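Local coordinates for protein methylaspartate ammonia-lyase (Citrobacter amalonaticus, PDB 1KKO) that catalyses the reversible, magnesium-dependent anti elimination of ammonia from (2S,3S)-3-methyl-L-aspartate, giving mesaconate, at residues I366-C371 against L384-M389; T234-V239 against E354-G359; T370-A375 against N396-E401; V130-S135 against I330-L335. All coordinates share one frame; numbering follows the deposited sequence.

Contact 1. Residues I366-C371 against L384-M389; sequences ISARTC and LIKPGM
Ala368 packs on Lys386 and Pro387, and Cys371 on the end of Lys386, in a buried helix-on-loop contact of the TIM barrel, where helix 365-378 lies over the chain leaving strand 382-384. The helix contributes its small residues. Ala368 CB sits 3.4 Å from Lys386 O and also meets the lysine stem, 3.8 Å from Lys386 CG, so one methyl fits against both the backbone and the side chain of the same residue. A cis peptide bond precedes Pro387, whose ring lies beside that methyl with Pro387 CD 3.9 Å from Ala368 CB; Ile397 of helix 392-410 packs on both. Lys386 places CG between its backbone N and carbonyl carbon (chi1 69°) and from there runs fully extended alongside the helix by one turn, from Ala368 to Cys371. Its ammonium group ends 3.4 Å from Cys371 SG, measured from Lys386 NZ. The buried charge is answered mainly from outside the two segments, by a salt bridge to Glu363 and a hydrogen bond to Gly358 O, which together fix the direction of the chain. Helix 365-378 is the return helix of the beta-alpha-beta crossover that joins strands 354-357 and 382-384. The side chain of Lys386 lies about 6 Å from that of Gln172, and Pro387's about 6 Å from that of Cys361, both substrate-binding residues, in the usual location of a TIM-barrel active site: the loops following the strands.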
loop_
_atom_site.group_PDB
_atom_site.type_symbol
_atom_site.label_atom_id
_atom_site.label_comp_id
_atom_site.label_asym_id
_atom_site.label_seq_id
_atom_site.Cartn_x
_atom_site.Cartn_y
_atom_site.Cartn_z
ATOM N N ILE A 366 -3.583 -0.351 8.320
ATOM C CA ILE A 366 -4.559 -0.255 9.399
ATOM C C ILE A 366 -4.504 1.107 10.063
ATOM O O ILE A 366 -5.539 1.694 10.350
ATOM C CB ILE A 366 -4.338 -1.366 10.442
ATOM C CG1 ILE A 366 -4.694 -2.720 9.833
ATOM C CG2 ILE A 366 -5.143 -1.083 11.707
ATOM C CD1 ILE A 366 -4.462 -3.895 10.723
ATOM N N SER A 367 -3.316 1.628 10.323
ATOM C CA SER A 367 -3.236 2.928 10.983
ATOM C C SER A 367 -3.798 3.997 10.061
ATOM O O SER A 367 -4.538 4.880 10.499
ATOM C CB SER A 367 -1.817 3.232 11.460
ATOM O OG SER A 367 -0.906 3.421 10.387
ATOM N N ALA A 368 -3.484 3.923 8.772
ATOM C CA ALA A 368 -4.008 4.889 7.819
ATOM C C ALA A 368 -5.526 4.794 7.719
ATOM O O ALA A 368 -6.213 5.816 7.714
ATOM C CB ALA A 368 -3.391 4.695 6.448
ATOM N N ARG A 369 -6.056 3.580 7.635
ATOM C CA ARG A 369 -7.489 3.392 7.525
ATOM C C ARG A 369 -8.181 3.971 8.760
ATOM O O ARG A 369 -9.237 4.603 8.664
ATOM C CB ARG A 369 -7.788 1.903 7.360
ATOM C CG ARG A 369 -9.207 1.580 7.053
ATOM C CD ARG A 369 -9.403 0.132 6.753
ATOM N NE ARG A 369 -9.183 -0.716 7.918
ATOM C CZ ARG A 369 -8.363 -1.757 7.971
ATOM N NH1 ARG A 369 -7.597 -2.094 6.936
ATOM N NH2 ARG A 369 -8.293 -2.449 9.085
ATOM N N THR A 370 -7.611 3.718 9.928
ATOM C CA THR A 370 -8.182 4.237 11.160
ATOM C C THR A 370 -8.164 5.758 11.168
ATOM O O THR A 370 -9.120 6.404 11.602
ATOM C CB THR A 370 -7.439 3.681 12.362
ATOM O OG1 THR A 370 -7.498 2.247 12.343
ATOM C CG2 THR A 370 -8.094 4.101 13.672
ATOM N N CYS A 371 -7.067 6.341 10.700
ATOM C CA CYS A 371 -6.966 7.788 10.596
ATOM C C CYS A 371 -8.052 8.391 9.708
ATOM O O CYS A 371 -8.479 9.527 9.944
ATOM C CB CYS A 371 -5.590 8.211 10.094
ATOM S SG CYS A 371 -4.281 8.102 11.360
ATOM N N LEU A 384 -2.983 13.465 4.910
ATOM C CA LEU A 384 -1.929 12.813 4.154
ATOM C C LEU A 384 -2.332 11.458 3.580
ATOM O O LEU A 384 -2.898 10.613 4.282
ATOM C CB LEU A 384 -0.705 12.613 5.047
ATOM C CG LEU A 384 0.505 11.892 4.436
ATOM C CD1 LEU A 384 1.152 12.736 3.341
ATOM C CD2 LEU A 384 1.504 11.561 5.536
ATOM N N ILE A 385 -2.013 11.259 2.303
ATOM C CA ILE A 385 -2.136 9.953 1.666
ATOM C C ILE A 385 -0.959 9.106 2.161
ATOM O O ILE A 385 0.203 9.445 1.972
ATOM C CB ILE A 385 -2.147 10.123 0.150
ATOM C CG1 ILE A 385 -3.415 10.856 -0.275
ATOM C CG2 ILE A 385 -2.045 8.780 -0.536
ATOM C CD1 ILE A 385 -3.398 11.380 -1.681
ATOM N N LYS A 386 -1.282 8.012 2.821
ATOM C CA LYS A 386 -0.295 7.214 3.513
ATOM C C LYS A 386 -0.829 5.797 3.692
ATOM O O LYS A 386 -2.021 5.557 3.494
ATOM C CB LYS A 386 -0.005 7.855 4.877
ATOM C CG LYS A 386 -1.161 7.761 5.855
ATOM C CD LYS A 386 -0.924 8.595 7.101
ATOM C CE LYS A 386 -1.915 8.261 8.183
ATOM N NZ LYS A 386 -1.621 8.949 9.481
ATOM N N PRO A 387 0.029 4.831 4.026
ATOM C CA PRO A 387 1.465 4.986 4.180
ATOM C C PRO A 387 2.163 4.726 2.851
ATOM O O PRO A 387 1.521 4.706 1.805
ATOM C CB PRO A 387 1.779 3.868 5.165
ATOM C CG PRO A 387 0.888 2.776 4.711
ATOM C CD PRO A 387 -0.379 3.442 4.249
ATOM N N GLY A 388 3.478 4.550 2.908
ATOM C CA GLY A 388 4.263 4.206 1.738
ATOM C C GLY A 388 4.777 5.370 0.933
ATOM O O GLY A 388 4.292 6.491 1.036
HETATM N N MSE A 389 5.772 5.063 0.113
HETATM C CA MSE A 389 6.353 6.021 -0.816
HETATM C C MSE A 389 5.951 5.742 -2.254
HETATM O O MSE A 389 6.347 6.473 -3.151
HETATM C CB MSE A 389 7.871 6.085 -0.664
HETATM C CG MSE A 389 8.290 6.879 0.569
HETATM SE SE MSE A 389 7.671 8.733 0.487
HETATM C CE MSE A 389 8.972 9.590 1.540
#

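Contact 2. Residues T234-V239 against E354-G359; sequences TLHIDV and EAYQGG
His236 turns the edge of its imidazole toward the face of the Tyr356 ring in an offset edge-to-face pair, with centroids 5.3 Å apart and planes inclined at 72°. The touching corner is CE1: His236 CE1 lies 3.8 Å from Tyr356 CE2, and the same His236 CE1 is 3.9 Å from Tyr356 CD2, so the imidazole meets one side of the phenol ring and misses its centre. His236 NE2 follows further back, 4.2 Å from Tyr356 CE2. Strands 234-238 and 354-357 are not neighbours in the sheet; 270-273, 303-306 and 327-330 lie between them, which puts them on opposite sides of the barrel. Their nearest CA atoms, His236 CA and Tyr356 CA, are 11.1 Å apart, and two rings bridge that distance across the interior. Each side chain swings CG opposite its own backbone N (chi1 178° for His236), which carries the rings into the barrel. Phe170 stacks on the imidazole as well, while Tyr356 also packs on Gln329, a substrate-binding residue. Both imidazole nitrogens are engaged: ND1 with Arg382 NH1 and NE2 with Glu273 OE1. Because the arginine must donate, the pattern is consistent with ND1 accepting and NE2 donating. His236 would then act as a second-shell residue, its rotation set by two polar bonds and an aromatic wall, that orients the magnesium ligand Glu273.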
loop_
_atom_site.group_PDB
_atom_site.type_symbol
_atom_site.label_atom_id
_atom_site.label_comp_id
_atom_site.label_asym_id
_atom_site.label_seq_id
_atom_site.Cartn_x
_atom_site.Cartn_y
_atom_site.Cartn_z
ATOM N N THR A 234 -4.162 22.139 -4.943
ATOM C CA THR A 234 -3.284 22.955 -4.114
ATOM C C THR A 234 -1.884 22.370 -4.123
ATOM O O THR A 234 -1.719 21.151 -4.117
ATOM C CB THR A 234 -3.832 22.988 -2.690
ATOM O OG1 THR A 234 -5.002 23.808 -2.681
ATOM C CG2 THR A 234 -2.874 23.650 -1.705
ATOM N N LEU A 235 -0.881 23.241 -4.152
ATOM C CA LEU A 235 0.514 22.827 -4.098
ATOM C C LEU A 235 1.011 22.924 -2.665
ATOM O O LEU A 235 0.775 23.913 -1.979
ATOM C CB LEU A 235 1.366 23.701 -5.012
ATOM C CG LEU A 235 0.847 23.839 -6.444
ATOM C CD1 LEU A 235 1.850 24.646 -7.260
ATOM C CD2 LEU A 235 0.584 22.474 -7.068
ATOM N N HIS A 236 1.694 21.881 -2.211
ATOM C CA HIS A 236 2.194 21.814 -0.841
ATOM C C HIS A 236 3.547 21.136 -0.954
ATOM O O HIS A 236 3.651 19.987 -1.388
ATOM C CB HIS A 236 1.188 21.028 -0.004
ATOM C CG HIS A 236 1.554 20.807 1.430
ATOM N ND1 HIS A 236 0.593 20.674 2.406
ATOM C CD2 HIS A 236 2.745 20.614 2.043
ATOM C CE1 HIS A 236 1.179 20.408 3.559
ATOM N NE2 HIS A 236 2.484 20.361 3.368
ATOM N N ILE A 237 4.590 21.883 -0.616
ATOM C CA ILE A 237 5.961 21.428 -0.743
ATOM C C ILE A 237 6.661 21.562 0.598
ATOM O O ILE A 237 6.550 22.589 1.257
ATOM C CB ILE A 237 6.679 22.254 -1.831
ATOM C CG1 ILE A 237 6.050 21.965 -3.204
ATOM C CG2 ILE A 237 8.181 21.970 -1.826
ATOM C CD1 ILE A 237 6.467 22.930 -4.313
ATOM N N ASP A 238 7.353 20.498 1.005
ATOM C CA ASP A 238 8.070 20.446 2.276
ATOM C C ASP A 238 9.550 20.657 2.008
ATOM O O ASP A 238 10.179 19.901 1.245
ATOM C CB ASP A 238 7.854 19.084 2.937
ATOM C CG ASP A 238 8.335 19.018 4.384
ATOM O OD1 ASP A 238 9.100 19.902 4.874
ATOM O OD2 ASP A 238 7.965 18.054 5.105
ATOM N N VAL A 239 10.104 21.679 2.648
ATOM C CA VAL A 239 11.492 22.064 2.413
ATOM C C VAL A 239 12.458 21.774 3.555
ATOM O O VAL A 239 13.616 22.173 3.494
ATOM C CB VAL A 239 11.590 23.528 1.983
ATOM C CG1 VAL A 239 10.706 23.775 0.774
ATOM C CG2 VAL A 239 11.195 24.463 3.117
ATOM N N GLU A 354 -5.379 26.050 10.439
ATOM C CA GLU A 354 -5.703 24.964 9.522
ATOM C C GLU A 354 -5.038 23.693 10.043
ATOM O O GLU A 354 -3.828 23.657 10.305
ATOM C CB GLU A 354 -5.245 25.269 8.101
ATOM C CG GLU A 354 -5.978 26.453 7.496
ATOM C CD GLU A 354 -5.518 26.797 6.096
ATOM O OE1 GLU A 354 -4.827 25.973 5.465
ATOM O OE2 GLU A 354 -5.855 27.901 5.612
ATOM N N ALA A 355 -5.845 22.655 10.216
ATOM C CA ALA A 355 -5.356 21.370 10.700
ATOM C C ALA A 355 -5.009 20.449 9.538
ATOM O O ALA A 355 -5.860 20.128 8.723
ATOM C CB ALA A 355 -6.393 20.736 11.575
ATOM N N TYR A 356 -3.745 20.063 9.464
ATOM C CA TYR A 356 -3.274 19.087 8.481
ATOM C C TYR A 356 -3.050 17.778 9.245
ATOM O O TYR A 356 -2.130 17.657 10.053
ATOM C CB TYR A 356 -2.006 19.604 7.775
ATOM C CG TYR A 356 -1.175 18.570 7.062
ATOM C CD1 TYR A 356 -1.740 17.424 6.491
ATOM C CD2 TYR A 356 0.200 18.738 6.981
ATOM C CE1 TYR A 356 -0.932 16.489 5.854
ATOM C CE2 TYR A 356 1.002 17.808 6.348
ATOM C CZ TYR A 356 0.436 16.689 5.806
ATOM O OH TYR A 356 1.244 15.749 5.217
ATOM N N GLN A 357 -3.957 16.822 9.044
ATOM C CA GLN A 357 -3.848 15.522 9.698
ATOM C C GLN A 357 -2.897 14.693 8.857
ATOM O O GLN A 357 -3.259 14.140 7.817
ATOM C CB GLN A 357 -5.207 14.857 9.836
ATOM C CG GLN A 357 -5.174 13.667 10.778
ATOM C CD GLN A 357 -6.483 12.949 10.849
ATOM O OE1 GLN A 357 -7.491 13.525 11.253
ATOM N NE2 GLN A 357 -6.476 11.678 10.463
ATOM N N GLY A 358 -1.651 14.682 9.297
ATOM C CA GLY A 358 -0.583 14.082 8.534
ATOM C C GLY A 358 -0.309 12.651 8.940
ATOM O O GLY A 358 -1.225 11.843 9.082
ATOM N N GLY A 359 0.957 12.348 9.143
ATOM C CA GLY A 359 1.364 10.991 9.433
ATOM C C GLY A 359 2.690 10.711 8.768
ATOM O O GLY A 359 3.505 11.619 8.569
#

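Contact 3. Residues T370-A375 against N396-E401; sequences TCVHVA and NIVFNE
His373 carries its ring opposite its carbonyl carbon and beside its backbone N (chi1 -70°), while Glu401 leaves its helix extended and then folds at chi2 (71°); between them these turns bring NE2 and a carboxylate oxygen together. The bond links two helices in the outer layer of the TIM barrel, 365-378 and 392-410, which come consecutively around the barrel with strand 382-384 between them in sequence. Their segment axes pass 9.4 Å apart at a crossing angle of -42°. Val372 lies where the two backbones come nearest, opposite Val398, and its two methyls divide the work. Val372 CG2 rests 3.7 Å from Val398 O, against the backbone, and Val372 CG2 also lies 3.9 Å from Val398 CG1. The other branch meets the folded stem of the glutamate, with Val372 CG1 4.0 Å from Glu401 CG. That apolar pad lies next to the polar pair. Both polar groups are gripped twice, since Thr151 N bonds to His373 ND1, consistent with a proton on NE2, and Arg404 forms a salt bridge with Glu401 OE1. The same turns of helix 392-410 also reach the dimer interface, where Asn396 and Asn400 bond to Ser14 and Tyr12 of the second subunit. The His373 NE2 to Glu401 OE2 hydrogen bond, 2.8 Å long and almost straight, lies in the imidazole plane and uses the anti lone pair of OE2.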
loop_
_atom_site.group_PDB
_atom_site.type_symbol
_atom_site.label_atom_id
_atom_site.label_comp_id
_atom_site.label_asym_id
_atom_site.label_seq_id
_atom_site.Cartn_x
_atom_site.Cartn_y
_atom_site.Cartn_z
ATOM N N THR A 370 -7.611 3.718 9.928
ATOM C CA THR A 370 -8.182 4.237 11.160
ATOM C C THR A 370 -8.164 5.758 11.168
ATOM O O THR A 370 -9.120 6.404 11.602
ATOM C CB THR A 370 -7.439 3.681 12.362
ATOM O OG1 THR A 370 -7.498 2.247 12.343
ATOM C CG2 THR A 370 -8.094 4.101 13.672
ATOM N N CYS A 371 -7.067 6.341 10.700
ATOM C CA CYS A 371 -6.966 7.788 10.596
ATOM C C CYS A 371 -8.052 8.391 9.708
ATOM O O CYS A 371 -8.479 9.527 9.944
ATOM C CB CYS A 371 -5.590 8.211 10.094
ATOM S SG CYS A 371 -4.281 8.102 11.360
ATOM N N VAL A 372 -8.482 7.674 8.674
ATOM C CA VAL A 372 -9.564 8.176 7.846
ATOM C C VAL A 372 -10.820 8.441 8.678
ATOM O O VAL A 372 -11.514 9.448 8.494
ATOM C CB VAL A 372 -9.884 7.204 6.689
ATOM C CG1 VAL A 372 -11.174 7.595 5.977
ATOM C CG2 VAL A 372 -8.734 7.185 5.705
ATOM N N HIS A 373 -11.111 7.543 9.612
ATOM C CA HIS A 373 -12.284 7.711 10.462
ATOM C C HIS A 373 -12.135 8.882 11.412
ATOM O O HIS A 373 -13.084 9.628 11.636
ATOM C CB HIS A 373 -12.584 6.426 11.208
ATOM C CG HIS A 373 -13.098 5.348 10.312
ATOM N ND1 HIS A 373 -14.430 4.987 10.264
ATOM C CD2 HIS A 373 -12.462 4.597 9.381
ATOM C CE1 HIS A 373 -14.582 4.050 9.343
ATOM N NE2 HIS A 373 -13.403 3.787 8.803
ATOM N N VAL A 374 -10.948 9.050 11.966
ATOM C CA VAL A 374 -10.679 10.196 12.803
ATOM C C VAL A 374 -10.917 11.481 12.025
ATOM O O VAL A 374 -11.564 12.392 12.533
ATOM C CB VAL A 374 -9.260 10.119 13.332
ATOM C CG1 VAL A 374 -8.834 11.433 13.966
ATOM C CG2 VAL A 374 -9.143 8.952 14.325
ATOM N N ALA A 375 -10.450 11.545 10.782
ATOM C CA ALA A 375 -10.576 12.746 9.971
ATOM C C ALA A 375 -12.012 13.027 9.582
ATOM O O ALA A 375 -12.469 14.171 9.607
ATOM C CB ALA A 375 -9.707 12.636 8.734
ATOM N N ASN A 396 -5.063 4.362 -2.667
ATOM C CA ASN A 396 -6.027 3.276 -2.623
ATOM C C ASN A 396 -6.542 3.104 -1.191
ATOM O O ASN A 396 -7.736 3.013 -0.958
ATOM C CB ASN A 396 -5.296 2.024 -3.140
ATOM C CG ASN A 396 -6.143 0.784 -3.194
ATOM O OD1 ASN A 396 -7.240 0.684 -2.607
ATOM N ND2 ASN A 396 -5.625 -0.201 -3.915
ATOM N N ILE A 397 -5.635 3.049 -0.221
ATOM C CA ILE A 397 -6.022 2.847 1.173
ATOM C C ILE A 397 -6.867 4.003 1.726
ATOM O O ILE A 397 -7.930 3.786 2.298
ATOM C CB ILE A 397 -4.742 2.626 2.022
ATOM C CG1 ILE A 397 -4.146 1.238 1.726
ATOM C CG2 ILE A 397 -5.018 2.815 3.520
ATOM C CD1 ILE A 397 -2.700 1.123 2.060
ATOM N N VAL A 398 -6.392 5.227 1.563
ATOM C CA VAL A 398 -7.045 6.385 2.182
ATOM C C VAL A 398 -8.303 6.821 1.427
ATOM O O VAL A 398 -9.381 6.948 2.021
ATOM C CB VAL A 398 -6.053 7.535 2.329
ATOM C CG1 VAL A 398 -6.751 8.776 2.808
ATOM C CG2 VAL A 398 -4.970 7.154 3.311
ATOM N N PHE A 399 -8.185 7.054 0.129
ATOM C CA PHE A 399 -9.326 7.505 -0.660
ATOM C C PHE A 399 -10.453 6.495 -0.620
ATOM O O PHE A 399 -11.609 6.871 -0.417
ATOM C CB PHE A 399 -8.861 7.727 -2.090
ATOM C CG PHE A 399 -9.862 8.365 -3.019
ATOM C CD1 PHE A 399 -10.103 9.725 -2.978
ATOM C CD2 PHE A 399 -10.477 7.621 -4.005
ATOM C CE1 PHE A 399 -10.969 10.318 -3.866
ATOM C CE2 PHE A 399 -11.350 8.227 -4.906
ATOM C CZ PHE A 399 -11.597 9.568 -4.816
ATOM N N ASN A 400 -10.152 5.214 -0.821
ATOM C CA ASN A 400 -11.241 4.249 -0.901
ATOM C C ASN A 400 -11.908 4.034 0.447
ATOM O O ASN A 400 -13.109 3.849 0.505
ATOM C CB ASN A 400 -10.787 2.929 -1.505
ATOM C CG ASN A 400 -10.240 3.068 -2.913
ATOM O OD1 ASN A 400 -10.216 4.151 -3.512
ATOM N ND2 ASN A 400 -9.819 1.937 -3.463
ATOM N N GLU A 401 -11.149 3.990 1.538
ATOM C CA GLU A 401 -11.784 3.863 2.844
ATOM C C GLU A 401 -12.669 5.081 3.101
ATOM O O GLU A 401 -13.782 4.963 3.628
ATOM C CB GLU A 401 -10.767 3.741 3.975
ATOM C CG GLU A 401 -11.399 3.626 5.355
ATOM C CD GLU A 401 -12.085 2.285 5.614
ATOM O OE1 GLU A 401 -11.997 1.375 4.762
ATOM O OE2 GLU A 401 -12.669 2.098 6.703
#

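Contact 4. Residues V130-S135 against I330-L335; sequences VRYGLS and IKTPDL. With SO4 (sulfate ion), chain C.
Arg131 comes only loosely near Leu335, its guanidinium being occupied elsewhere by a salt bridge to Asp117 and a bond to Leu126 O. Next in helix 128-146, Tyr132 carries the contact. Pro333 CA stands over the centre of the Tyr132 ring, 3.6 Å from the centroid and almost on the ring normal, a CH-pi contact. The two side chains run side by side in the same direction, with Pro333 CG 3.7 Å from Tyr132 CE2. At the end of the phenol, Thr332 OG1 donates to Tyr132 OH over 2.8 Å, and Tyr132 OH is also hydrogen-bonded to Glu363. One turn on, Ser135 OG bonds Ile338 N, just beyond the 3-10 turn of 332-335. The contact thus seats the N-terminal domain on a barrel loop, the domain pairing of the enolase superfamily. The same loop holds Lys331, the proton acceptor, whose NZ is 2.7 Å from O4 of a sulfate; Gln172, Thr360 and Cys361, all substrate-binding, also grip this anion, which probably came from the crystallisation liquor and may mimic a substrate carboxylate. The phenol oxygen thus ties the N-terminal domain to the residue directly after Lys331, consistent with an influence on how the catalytic loop is placed.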
loop_
_atom_site.group_PDB
_atom_site.type_symbol
_atom_site.label_atom_id
_atom_site.label_comp_id
_atom_site.label_asym_id
_atom_site.label_seq_id
_atom_site.Cartn_x
_atom_site.Cartn_y
_atom_site.Cartn_z
ATOM N N VAL A 130 3.107 2.740 20.691
ATOM C CA VAL A 130 2.269 1.804 21.433
ATOM C C VAL A 130 0.915 2.456 21.733
ATOM O O VAL A 130 -0.132 1.859 21.538
ATOM C CB VAL A 130 2.961 1.340 22.717
ATOM C CG1 VAL A 130 1.996 0.514 23.587
ATOM C CG2 VAL A 130 4.199 0.556 22.369
ATOM N N ARG A 131 0.935 3.693 22.207
ATOM C CA ARG A 131 -0.301 4.390 22.465
ATOM C C ARG A 131 -1.093 4.552 21.161
ATOM O O ARG A 131 -2.312 4.429 21.144
ATOM C CB ARG A 131 -0.003 5.739 23.090
ATOM C CG ARG A 131 0.586 5.602 24.482
ATOM C CD ARG A 131 0.838 6.925 25.116
ATOM N NE ARG A 131 2.114 7.565 24.879
ATOM C CZ ARG A 131 2.268 8.895 24.768
ATOM N NH1 ARG A 131 1.223 9.739 24.751
ATOM N NH2 ARG A 131 3.476 9.372 24.625
ATOM N N TYR A 132 -0.386 4.809 20.061
ATOM C CA TYR A 132 -1.024 4.939 18.758
ATOM C C TYR A 132 -1.757 3.645 18.388
ATOM O O TYR A 132 -2.947 3.664 18.074
ATOM C CB TYR A 132 0.045 5.263 17.724
ATOM C CG TYR A 132 -0.401 5.702 16.355
ATOM C CD1 TYR A 132 -1.362 6.684 16.183
ATOM C CD2 TYR A 132 0.200 5.161 15.212
ATOM C CE1 TYR A 132 -1.729 7.102 14.916
ATOM C CE2 TYR A 132 -0.143 5.591 13.944
ATOM C CZ TYR A 132 -1.114 6.571 13.798
ATOM O OH TYR A 132 -1.487 7.035 12.556
ATOM N N GLY A 133 -1.055 2.519 18.438
ATOM C CA GLY A 133 -1.663 1.254 18.065
ATOM C C GLY A 133 -2.756 0.782 19.006
ATOM O O GLY A 133 -3.789 0.297 18.567
ATOM N N LEU A 134 -2.516 0.877 20.308
ATOM C CA LEU A 134 -3.530 0.481 21.268
ATOM C C LEU A 134 -4.799 1.285 21.077
ATOM O O LEU A 134 -5.898 0.749 21.081
ATOM C CB LEU A 134 -3.045 0.664 22.702
ATOM C CG LEU A 134 -1.924 -0.249 23.180
ATOM C CD1 LEU A 134 -1.549 0.133 24.598
ATOM C CD2 LEU A 134 -2.324 -1.718 23.119
ATOM N N SER A 135 -4.648 2.589 20.909
ATOM C CA SER A 135 -5.815 3.452 20.792
ATOM C C SER A 135 -6.603 3.175 19.505
ATOM O O SER A 135 -7.834 3.238 19.487
ATOM C CB SER A 135 -5.409 4.914 20.902
ATOM O OG SER A 135 -4.662 5.325 19.783
ATOM N N ILE A 330 -0.290 17.782 12.118
ATOM C CA ILE A 330 -0.593 16.909 13.239
ATOM C C ILE A 330 -0.090 15.543 12.753
ATOM O O ILE A 330 -0.755 14.850 11.982
ATOM C CB ILE A 330 -2.112 16.961 13.488
ATOM C CG1 ILE A 330 -2.541 18.400 13.838
ATOM C CG2 ILE A 330 -2.551 15.988 14.573
ATOM C CD1 ILE A 330 -4.042 18.595 13.876
ATOM N N LYS A 331 1.137 15.211 13.130
ATOM C CA LYS A 331 1.810 14.025 12.587
ATOM C C LYS A 331 1.379 12.853 13.449
ATOM O O LYS A 331 1.963 12.556 14.492
ATOM C CB LYS A 331 3.313 14.212 12.561
ATOM C CG LYS A 331 4.004 13.132 11.759
ATOM C CD LYS A 331 5.469 13.434 11.511
ATOM C CE LYS A 331 6.017 12.698 10.297
ATOM N NZ LYS A 331 5.647 13.373 9.039
ATOM N N THR A 332 0.337 12.181 12.987
ATOM C CA THR A 332 -0.460 11.339 13.863
ATOM C C THR A 332 0.269 10.381 14.809
ATOM O O THR A 332 -0.074 10.358 15.967
ATOM C CB THR A 332 -1.588 10.620 13.093
ATOM O OG1 THR A 332 -1.046 9.736 12.102
ATOM C CG2 THR A 332 -2.502 11.611 12.356
ATOM N N PRO A 333 1.268 9.597 14.395
ATOM C CA PRO A 333 1.854 8.655 15.364
ATOM C C PRO A 333 2.504 9.368 16.544
ATOM O O PRO A 333 2.577 8.828 17.636
ATOM C CB PRO A 333 2.894 7.887 14.532
ATOM C CG PRO A 333 2.496 8.093 13.122
ATOM C CD PRO A 333 1.925 9.482 13.079
ATOM N N ASP A 334 2.982 10.580 16.315
ATOM C CA ASP A 334 3.668 11.322 17.361
ATOM C C ASP A 334 2.759 11.844 18.470
ATOM O O ASP A 334 3.253 12.277 19.505
ATOM C CB ASP A 334 4.422 12.492 16.755
ATOM C CG ASP A 334 5.614 12.073 15.934
ATOM O OD1 ASP A 334 6.280 11.056 16.278
ATOM O OD2 ASP A 334 5.952 12.743 14.938
ATOM N N LEU A 335 1.457 11.797 18.257
ATOM C CA LEU A 335 0.518 12.261 19.271
ATOM C C LEU A 335 0.167 11.159 20.257
ATOM O O LEU A 335 -0.528 11.416 21.219
ATOM C CB LEU A 335 -0.765 12.799 18.641
ATOM C CG LEU A 335 -0.638 14.225 18.110
ATOM C CD1 LEU A 335 -0.038 14.255 16.718
ATOM C CD2 LEU A 335 -1.972 14.932 18.149
HETATM S S SO4 C . 7.311 11.013 6.650
HETATM O O1 SO4 C . 7.419 10.291 7.943
HETATM O O2 SO4 C . 8.751 11.144 6.211
HETATM O O3 SO4 C . 6.548 10.226 5.688
HETATM O O4 SO4 C . 6.732 12.373 6.766
#

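Overall arrangement
The four contacts lie in and around one TIM barrel. Contacts 1 and 3 have centres about 7 Å apart and use successive turns of helix 365-378, sharing Thr370 and Cys371; both also reach the second subunit. Contact 2 crosses the barrel interior about 15 Å from contact 1, and contact 4 lies about 12 Å from contact 1, where the N-terminal domain meets the barrel. Along the chain, contacts 2 and 4 interleave and close before 1 and 3 begin. Contacts 2 and 4 are tied through adjacent strands, Tyr356 O bonding Ile330 N. Contacts 1, 2 and 4 thus border the magnesium and substrate site, while contact 3 joins the outer helices behind it.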